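Local coordinates for protein ATP phosphoribosyltransferase regulatory subunit (Bacillus halodurans, PDB 3OD1) that is predicted to be required for the first step of histidine biosynthesis, as the regulatory partner of HisG, and may allow feedback regulation by histidine, at residues A107-V112 against E127-E132; W41-I46 against I146-A151. One frame throughout, in Å; residues are numbered along the deposited sequence.

Contact 1 (A107-V112 against E127-E132)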
loop_
_atom_site.group_PDB
_atom_site.type_symbol
_atom_site.label_atom_id
_atom_site.label_comp_id
_atom_site.label_asym_id
_atom_site.label_seq_id
_atom_site.Cartn_x
_atom_site.Cartn_y
_atom_site.Cartn_z
ATOM N N ALA B 107 -4.209 8.831 -10.586
ATOM C CA ALA B 107 -3.157 9.005 -9.587
ATOM C C ALA B 107 -2.890 7.688 -8.883
ATOM O O ALA B 107 -3.703 6.759 -8.953
ATOM C CB ALA B 107 -3.546 10.076 -8.530
ATOM N N TYR B 108 -1.748 7.596 -8.209
ATOM C CA TYR B 108 -1.411 6.365 -7.503
ATOM C C TYR B 108 -0.490 6.662 -6.335
ATOM O O TYR B 108 0.159 7.699 -6.295
ATOM C CB TYR B 108 -0.722 5.382 -8.452
ATOM C CG TYR B 108 0.547 5.955 -9.050
ATOM C CD1 TYR B 108 0.508 6.700 -10.220
ATOM C CD2 TYR B 108 1.779 5.782 -8.422
ATOM C CE1 TYR B 108 1.675 7.242 -10.779
ATOM C CE2 TYR B 108 2.951 6.324 -8.963
ATOM C CZ TYR B 108 2.895 7.048 -10.145
ATOM O OH TYR B 108 4.054 7.593 -10.676
ATOM N N GLN B 109 -0.462 5.743 -5.376
ATOM C CA GLN B 109 0.556 5.728 -4.347
ATOM C C GLN B 109 0.855 4.243 -4.157
ATOM O O GLN B 109 0.033 3.492 -3.624
ATOM C CB GLN B 109 0.029 6.363 -3.057
ATOM C CG GLN B 109 1.025 6.375 -1.926
ATOM C CD GLN B 109 0.448 6.964 -0.638
ATOM O OE1 GLN B 109 -0.481 7.773 -0.675
ATOM N NE2 GLN B 109 1.017 6.569 0.507
ATOM N N SER B 110 2.014 3.808 -4.634
ATOM C CA SER B 110 2.266 2.382 -4.769
ATOM C C SER B 110 3.727 2.032 -4.609
ATOM O O SER B 110 4.615 2.810 -4.978
ATOM C CB SER B 110 1.823 1.898 -6.157
ATOM O OG SER B 110 0.473 2.224 -6.421
ATOM N N ASN B 111 3.977 0.830 -4.104
ATOM C CA ASN B 111 5.324 0.276 -4.152
ATOM C C ASN B 111 5.642 -0.218 -5.553
ATOM O O ASN B 111 4.843 -0.922 -6.180
ATOM C CB ASN B 111 5.467 -0.877 -3.171
ATOM C CG ASN B 111 5.397 -0.426 -1.728
ATOM O OD1 ASN B 111 5.523 0.755 -1.422
ATOM N ND2 ASN B 111 5.199 -1.375 -0.831
ATOM N N VAL B 112 6.820 0.150 -6.038
ATOM C CA VAL B 112 7.343 -0.401 -7.281
ATOM C C VAL B 112 8.660 -1.106 -6.985
ATOM O O VAL B 112 9.207 -0.987 -5.878
ATOM C CB VAL B 112 7.528 0.702 -8.361
ATOM C CG1 VAL B 112 6.169 1.291 -8.730
ATOM C CG2 VAL B 112 8.434 1.793 -7.841
ATOM N N GLU B 127 8.335 3.085 -2.358
ATOM C CA GLU B 127 7.022 3.682 -2.598
ATOM C C GLU B 127 7.115 4.896 -3.529
ATOM O O GLU B 127 7.996 5.742 -3.393
ATOM C CB GLU B 127 6.364 4.077 -1.262
ATOM C CG GLU B 127 4.907 4.448 -1.377
ATOM C CD GLU B 127 4.212 4.537 -0.028
ATOM O OE1 GLU B 127 4.910 4.684 1.001
ATOM O OE2 GLU B 127 2.960 4.470 -0.004
ATOM N N GLN B 128 6.214 4.951 -4.501
ATOM C CA GLN B 128 6.196 6.057 -5.438
ATOM C C GLN B 128 4.784 6.593 -5.539
ATOM O O GLN B 128 3.806 5.834 -5.493
ATOM C CB GLN B 128 6.689 5.593 -6.800
ATOM C CG GLN B 128 6.833 6.700 -7.817
ATOM C CD GLN B 128 7.455 6.185 -9.100
ATOM O OE1 GLN B 128 8.570 5.657 -9.092
ATOM N NE2 GLN B 128 6.721 6.309 -10.207
ATOM N N LEU B 129 4.681 7.906 -5.679
ATOM C CA LEU B 129 3.383 8.551 -5.773
ATOM C C LEU B 129 3.400 9.518 -6.966
ATOM O O LEU B 129 4.413 10.158 -7.249
ATOM C CB LEU B 129 3.090 9.243 -4.432
ATOM C CG LEU B 129 1.969 10.232 -4.166
ATOM C CD1 LEU B 129 1.833 10.398 -2.648
ATOM C CD2 LEU B 129 2.281 11.578 -4.813
ATOM N N GLY B 130 2.300 9.597 -7.702
ATOM C CA GLY B 130 2.278 10.457 -8.869
ATOM C C GLY B 130 0.943 10.453 -9.578
ATOM O O GLY B 130 -0.049 9.936 -9.047
ATOM N N VAL B 131 0.936 11.027 -10.782
ATOM C CA VAL B 131 -0.271 11.194 -11.595
ATOM C C VAL B 131 0.046 10.956 -13.059
ATOM O O VAL B 131 1.201 11.109 -13.495
ATOM C CB VAL B 131 -0.832 12.636 -11.495
ATOM C CG1 VAL B 131 -1.081 13.032 -10.043
ATOM C CG2 VAL B 131 0.127 13.643 -12.156
ATOM N N GLU B 132 -0.987 10.585 -13.817
ATOM C CA GLU B 132 -0.918 10.533 -15.276
ATOM C C GLU B 132 -2.083 11.369 -15.790
ATOM O O GLU B 132 -3.209 11.247 -15.295
ATOM C CB GLU B 132 -1.077 9.093 -15.786
ATOM C CG GLU B 132 -0.199 8.077 -15.074
ATOM C CD GLU B 132 1.283 8.320 -15.300
ATOM O OE1 GLU B 132 1.643 9.101 -16.210
ATOM O OE2 GLU B 132 2.093 7.724 -14.560
HETATM O O HOH W 1 3.893 8.749 -12.924
#
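Y108 lays its ring across the backbone of G130 on the neighbouring strand. Its CG sits between the backbone N and the carbonyl carbon (chi1 59°), and with chi2 at -88° the ring lies over G130. G130 CA packs on the ring face, 4.0 Å from the ring centroid, in a CH-pi contact. Glycine suits this place because a CB would point to the ring's own side of the sheet and run into Y108 OH. That hydroxyl accepts a bond of 3.0 Å from NE2 of Q128, whose extended side chain runs out on the same face, with the hydroxyl oxygen lying in the amide plane. Near the plane of the ring, a water 2.5 Å from Y108 OH accepts from it and donates to OE2 of E132, a carboxylate also held by T86 and Y300. The tyrosine oxygen is thereby gripped on both its donor and acceptor sides.

The strands form an antiparallel beta hairpin in the large sheet of the class II synthetase-like core. Y108 with G130 and S110 with Q128 are hydrogen-bonded pairs, the bond from Q128 N to S110 O measuring 2.7 Å. The non-hydrogen-bonded pairs put A107, Q109, N111, E127, L129 and V131 on the other face, where A107, Q109 and L129 pack on helix 21-40. There CG of Q109 is anti to the backbone N (chi1 179°) and the chain is extended beyond it, so that NE2 donates to E127 OE2 at 2.9 Å. It comes from above the carboxylate plane, while E127 OE2 lies close to the Q109 amide plane. E127 OE1 makes a salt bridge with K27. A107, small enough to sit under I38, meets V131 CG1 through CB at 4.1 Å, and branched V131 packs on Y43.

Contact 2 (W41-I46 against I146-A151)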
loop_
_atom_site.group_PDB
_atom_site.type_symbol
_atom_site.label_atom_id
_atom_site.label_comp_id
_atom_site.label_asym_id
_atom_site.label_seq_id
_atom_site.Cartn_x
_atom_site.Cartn_y
_atom_site.Cartn_z
ATOM N N TRP B 41 -7.220 18.583 -7.487
ATOM C CA TRP B 41 -7.029 18.931 -8.906
ATOM C C TRP B 41 -7.765 17.980 -9.844
ATOM O O TRP B 41 -7.539 17.992 -11.057
ATOM C CB TRP B 41 -5.541 18.947 -9.266
ATOM C CG TRP B 41 -4.768 20.040 -8.624
ATOM C CD1 TRP B 41 -4.713 20.332 -7.290
ATOM C CD2 TRP B 41 -3.911 20.989 -9.280
ATOM N NE1 TRP B 41 -3.883 21.408 -7.077
ATOM C CE2 TRP B 41 -3.370 21.822 -8.279
ATOM C CE3 TRP B 41 -3.547 21.212 -10.617
ATOM C CZ2 TRP B 41 -2.483 22.865 -8.570
ATOM C CZ3 TRP B 41 -2.678 22.250 -10.904
ATOM C CH2 TRP B 41 -2.158 23.066 -9.886
ATOM N N GLY B 42 -8.610 17.126 -9.282
ATOM C CA GLY B 42 -9.477 16.275 -10.072
ATOM C C GLY B 42 -8.931 14.922 -10.479
ATOM O O GLY B 42 -9.515 14.249 -11.329
ATOM N N TYR B 43 -7.815 14.506 -9.884
ATOM C CA TYR B 43 -7.231 13.203 -10.222
ATOM C C TYR B 43 -7.892 12.117 -9.381
ATOM O O TYR B 43 -8.263 12.359 -8.227
ATOM C CB TYR B 43 -5.702 13.219 -10.041
ATOM C CG TYR B 43 -5.002 14.047 -11.099
ATOM C CD1 TYR B 43 -4.300 13.436 -12.135
ATOM C CD2 TYR B 43 -5.071 15.436 -11.080
ATOM C CE1 TYR B 43 -3.677 14.182 -13.120
ATOM C CE2 TYR B 43 -4.460 16.201 -12.077
ATOM C CZ TYR B 43 -3.768 15.564 -13.091
ATOM O OH TYR B 43 -3.146 16.304 -14.061
ATOM N N ASP B 44 -8.089 10.941 -9.967
ATOM C CA ASP B 44 -8.683 9.814 -9.231
ATOM C C ASP B 44 -7.618 8.759 -8.977
ATOM O O ASP B 44 -6.979 8.269 -9.916
ATOM C CB ASP B 44 -9.799 9.139 -10.029
ATOM C CG ASP B 44 -11.029 10.015 -10.208
ATOM O OD1 ASP B 44 -11.444 10.717 -9.268
ATOM O OD2 ASP B 44 -11.607 9.959 -11.297
HETATM N N MSE B 45 -7.439 8.400 -7.711
HETATM C CA MSE B 45 -6.554 7.294 -7.341
HETATM C C MSE B 45 -7.047 5.962 -7.888
HETATM O O MSE B 45 -8.246 5.680 -7.877
HETATM C CB MSE B 45 -6.448 7.222 -5.811
HETATM C CG MSE B 45 -5.857 8.480 -5.232
HETATM SE SE MSE B 45 -3.926 8.320 -5.228
HETATM C CE MSE B 45 -3.912 6.851 -3.933
ATOM N N ILE B 46 -6.121 5.142 -8.374
ATOM C CA ILE B 46 -6.435 3.764 -8.726
ATOM C C ILE B 46 -5.397 2.839 -8.109
ATOM O O ILE B 46 -4.426 3.312 -7.493
ATOM C CB ILE B 46 -6.516 3.543 -10.264
ATOM C CG1 ILE B 46 -5.328 4.194 -10.983
ATOM C CG2 ILE B 46 -7.837 4.075 -10.802
ATOM C CD1 ILE B 46 -4.009 3.412 -10.834
ATOM N N ILE B 146 3.164 19.987 -13.880
ATOM C CA ILE B 146 4.314 20.553 -13.180
ATOM C C ILE B 146 3.844 21.412 -12.009
ATOM O O ILE B 146 4.383 21.309 -10.908
ATOM C CB ILE B 146 5.223 21.376 -14.125
ATOM C CG1 ILE B 146 5.921 20.450 -15.141
ATOM C CG2 ILE B 146 6.234 22.164 -13.320
ATOM C CD1 ILE B 146 6.716 21.198 -16.232
ATOM N N ALA B 147 2.824 22.235 -12.254
ATOM C CA ALA B 147 2.234 23.086 -11.227
ATOM C C ALA B 147 1.618 22.279 -10.088
ATOM O O ALA B 147 1.698 22.675 -8.931
ATOM C CB ALA B 147 1.201 24.035 -11.844
ATOM N N LEU B 148 0.986 21.158 -10.417
ATOM C CA LEU B 148 0.454 20.263 -9.399
ATOM C C LEU B 148 1.594 19.665 -8.573
ATOM O O LEU B 148 1.542 19.668 -7.348
ATOM C CB LEU B 148 -0.391 19.162 -10.038
ATOM C CG LEU B 148 -0.877 18.015 -9.139
ATOM C CD1 LEU B 148 -1.586 18.549 -7.891
ATOM C CD2 LEU B 148 -1.791 17.094 -9.939
HETATM N N MSE B 149 2.637 19.181 -9.238
HETATM C CA MSE B 149 3.775 18.622 -8.516
HETATM C C MSE B 149 4.339 19.627 -7.515
HETATM O O MSE B 149 4.658 19.275 -6.365
HETATM C CB MSE B 149 4.879 18.197 -9.482
HETATM C CG MSE B 149 5.880 17.228 -8.832
HETATM SE SE MSE B 149 7.271 16.600 -10.054
HETATM C CE MSE B 149 8.209 18.265 -10.376
ATOM N N ILE B 150 4.488 20.870 -7.968
ATOM C CA ILE B 150 5.023 21.928 -7.131
ATOM C C ILE B 150 4.090 22.205 -5.958
ATOM O O ILE B 150 4.541 22.403 -4.826
ATOM C CB ILE B 150 5.282 23.217 -7.953
ATOM C CG1 ILE B 150 6.431 22.970 -8.945
ATOM C CG2 ILE B 150 5.543 24.418 -7.020
ATOM C CD1 ILE B 150 6.713 24.106 -9.899
ATOM N N ALA B 151 2.783 22.205 -6.216
ATOM C CA ALA B 151 1.824 22.478 -5.152
ATOM C C ALA B 151 1.788 21.326 -4.149
ATOM O O ALA B 151 1.629 21.533 -2.935
ATOM C CB ALA B 151 0.449 22.747 -5.731
#
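The W41 indole lies with one face against L148, whose CD1 methyl sits 3.5 Å from the centroid of the five-membered ring and almost on its normal, a CH-pi contact. L148 CB lies 3.8 Å from CE3, so the leucine passes under both rings as the two side chains slide past each other in opposite directions. A147 and A151, one helical turn apart, meet the six-membered ring obliquely, their CB atoms 4.0 Å from CH2 and 4.1 Å from CZ2; their small side chains let the broad indole come down close to the helix. R359 of the second subunit makes a cation-pi contact with W41, and NE1 bonds to E37.

This joins the turn between helix 21-40 and strand 44-45, an edge strand of the main sheet within this chain, to helix 139-155. Further along the turn Y43 meets L148 tip to tip, CE2 3.5 Å from CD2. CG of L148 stands anti to the backbone N (chi1 172°), and from this branch point CD1 goes to W41 and CD2 to Y43. The Y43 hydroxyl bonds to E144, a turn earlier on the same helix.

How the contacts relate
Both contacts are largely buried and share one region of the fold. Strand 44-45 runs beside strand 104-113, with A107 N 2.9 Å from D44 O and A107 O 3.0 Å from I46 N, both probable hydrogen bonds; helix 139-155 follows strand 125-134 in the chain. Y43 of contact 2 packs on V131 of contact 1, CD1 to CB 3.6 Å, so the turn rests on the hairpin, and L148 of helix 139-155 also touches V131. Contact 1, nearer the centre of the chain, relies on backbone bonds plus polar side chains, whereas contact 2 joins its segments through apolar and CH-pi contacts. Around contact 2 the second subunit comes within reach, at the sheet's edge in this chain.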